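Local coordinates for microcin B17-processing protein McbC (Escherichia coli, PDB 6GRI) that serves as the nitroreductase-family oxidoreductase subunit of the McbBCD microcin synthetase, needed to convert the inactive precursor peptide McbA into active microcin B17, at the interface of chains A and B. Residues are numbered along the deposited sequence; one frame, centred on the assembly and turned at random. Chains: chain A/B, Microcin B17-processing protein McbC.

The interface of chains A and B. Residues chain A 32, 44-46; chain B 201-202, 205.
A:Phe32 and B:Arg205 meet where the arginine CD methylene sits over the face of the phenyl ring, near its centre, a CH-pi contact 3.3 Å from CD to the ring centroid of A:Phe32. B:Arg205, at the start of helix 204-228, has CG anti to its backbone N (chi1 -156°) and runs extended as far as NE, which carries CD across the ring. The guanidinium then continues over the same residue, tilted 25° from the ring plane, with NH1 3.7 Å from CG of A:Phe32, over the root of the ring. The patch belongs to a two-fold interface between two McbC copies; dimers are usual in the nitroreductase family, so this pairing is likely the biological one.

Further along, the backbones join: the amide N of A:Ala46 donates to the carbonyl O of B:Lys201 at 3.0 Å, nearly straight and on a lone pair of that oxygen. Apolar packing flanks this link. CB and OG of A:Ser45 both rest on the methylenes of the extended B:Lys201 chain, CB 3.6 Å from the lysine CE. A:Val44 points CG1, anti to the backbone N, at the edge of the B:Tyr202 ring, in its plane and 3.8 Å from CD1. Within chain B, CG of B:Lys201 lies 4.1 Å above the B:Tyr202 ring plane, over its centre; the chain runs on past the rim, and NZ of B:Lys201 donates to the phenol OH of B:Tyr202 at 2.6 Å, tying the two tips together.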
ATOM      1  N   PHE A  32      12.855 -12.308  -0.070  1.00 51.37           N
ATOM      2  CA  PHE A  32      12.861 -13.651   0.484  1.00 53.53           C
ATOM      3  C   PHE A  32      13.828 -13.749   1.656  1.00 56.46           C
ATOM      4  O   PHE A  32      14.833 -13.031   1.720  1.00 55.57           O
ATOM      5  CB  PHE A  32      13.285 -14.648  -0.610  1.00 57.81           C
ATOM      6  CG  PHE A  32      12.170 -15.113  -1.509  1.00 56.52           C
ATOM      7  CD1 PHE A  32      10.909 -14.484  -1.542  1.00 60.36           C
ATOM      8  CD2 PHE A  32      12.391 -16.183  -2.349  1.00 57.43           C
ATOM      9  CE1 PHE A  32       9.903 -14.940  -2.375  1.00 58.17           C
ATOM     10  CE2 PHE A  32      11.390 -16.637  -3.195  1.00 62.59           C
ATOM     11  CZ  PHE A  32      10.146 -16.021  -3.206  1.00 61.28           C
ATOM     12  N   VAL A  44       8.913 -22.043  -0.506  1.00 51.68           N
ATOM     13  CA  VAL A  44       8.886 -21.058  -1.576  1.00 50.78           C
ATOM     14  C   VAL A  44       7.601 -21.145  -2.421  1.00 52.88           C
ATOM     15  O   VAL A  44       6.958 -20.120  -2.647  1.00 49.98           O
ATOM     16  CB  VAL A  44      10.131 -21.209  -2.462  1.00 50.57           C
ATOM     17  CG1 VAL A  44      10.012 -20.381  -3.741  1.00 49.35           C
ATOM     18  CG2 VAL A  44      11.354 -20.788  -1.668  1.00 52.61           C
ATOM     19  N   SER A  45       7.251 -22.351  -2.891  1.00 55.74           N
ATOM     20  CA  SER A  45       6.095 -22.550  -3.790  1.00 54.56           C
ATOM     21  C   SER A  45       4.763 -22.754  -3.061  1.00 55.47           C
ATOM     22  O   SER A  45       4.635 -23.648  -2.234  1.00 58.27           O
ATOM     23  CB  SER A  45       6.316 -23.753  -4.707  1.00 52.49           C
ATOM     24  OG  SER A  45       5.179 -23.964  -5.531  1.00 48.08           O
ATOM     25  N   ALA A  46       3.770 -21.945  -3.413  1.00 56.49           N
ATOM     26  CA  ALA A  46       2.399 -22.126  -2.932  1.00 58.19           C
ATOM     27  C   ALA A  46       1.702 -23.366  -3.513  1.00 60.86           C
ATOM     28  O   ALA A  46       0.765 -23.874  -2.898  1.00 64.85           O
ATOM     29  CB  ALA A  46       1.587 -20.890  -3.241  1.00 57.23           C
TER
ATOM     30  N   LYS B 201       2.381 -18.951  -7.557  1.00 50.42           N
ATOM     31  CA  LYS B 201       3.440 -19.796  -6.993  1.00 54.19           C
ATOM     32  C   LYS B 201       4.385 -19.025  -6.036  1.00 54.24           C
ATOM     33  O   LYS B 201       4.644 -19.475  -4.921  1.00 53.20           O
ATOM     34  CB  LYS B 201       4.244 -20.432  -8.123  1.00 56.41           C
ATOM     35  CG  LYS B 201       5.082 -21.601  -7.663  1.00 61.57           C
ATOM     36  CD  LYS B 201       5.999 -22.119  -8.757  1.00 67.22           C
ATOM     37  CE  LYS B 201       7.101 -22.992  -8.168  1.00 69.74           C
ATOM     38  NZ  LYS B 201       8.112 -23.411  -9.174  1.00 74.45           N
ATOM     39  N   TYR B 202       4.892 -17.877  -6.482  1.00 50.36           N
ATOM     40  CA  TYR B 202       5.923 -17.136  -5.753  1.00 49.91           C
ATOM     41  C   TYR B 202       5.404 -15.932  -4.968  1.00 52.19           C
ATOM     42  O   TYR B 202       6.200 -15.230  -4.329  1.00 57.02           O
ATOM     43  CB  TYR B 202       7.017 -16.676  -6.730  1.00 49.60           C
ATOM     44  CG  TYR B 202       7.649 -17.828  -7.473  1.00 47.52           C
ATOM     45  CD1 TYR B 202       8.263 -18.860  -6.774  1.00 48.47           C
ATOM     46  CD2 TYR B 202       7.611 -17.902  -8.864  1.00 46.31           C
ATOM     47  CE1 TYR B 202       8.821 -19.943  -7.434  1.00 51.00           C
ATOM     48  CE2 TYR B 202       8.167 -18.988  -9.539  1.00 48.65           C
ATOM     49  CZ  TYR B 202       8.775 -20.005  -8.816  1.00 49.90           C
ATOM     50  OH  TYR B 202       9.339 -21.089  -9.445  1.00 48.51           O
ATOM     51  N   ARG B 205       6.962 -11.801  -5.097  1.00 40.26           N
ATOM     52  CA  ARG B 205       8.143 -11.887  -5.942  1.00 45.68           C
ATOM     53  C   ARG B 205       7.835 -12.317  -7.389  1.00 48.01           C
ATOM     54  O   ARG B 205       8.605 -12.025  -8.301  1.00 48.22           O
ATOM     55  CB  ARG B 205       9.166 -12.829  -5.300  1.00 50.23           C
ATOM     56  CG  ARG B 205      10.624 -12.608  -5.702  1.00 52.12           C
ATOM     57  CD  ARG B 205      11.445 -13.683  -5.015  1.00 55.40           C
ATOM     58  NE  ARG B 205      12.893 -13.526  -5.090  1.00 59.85           N
ATOM     59  CZ  ARG B 205      13.644 -12.774  -4.286  1.00 55.49           C
ATOM     60  NH1 ARG B 205      13.107 -12.020  -3.338  1.00 55.45           N
ATOM     61  NH2 ARG B 205      14.960 -12.760  -4.458  1.00 59.97           N
TER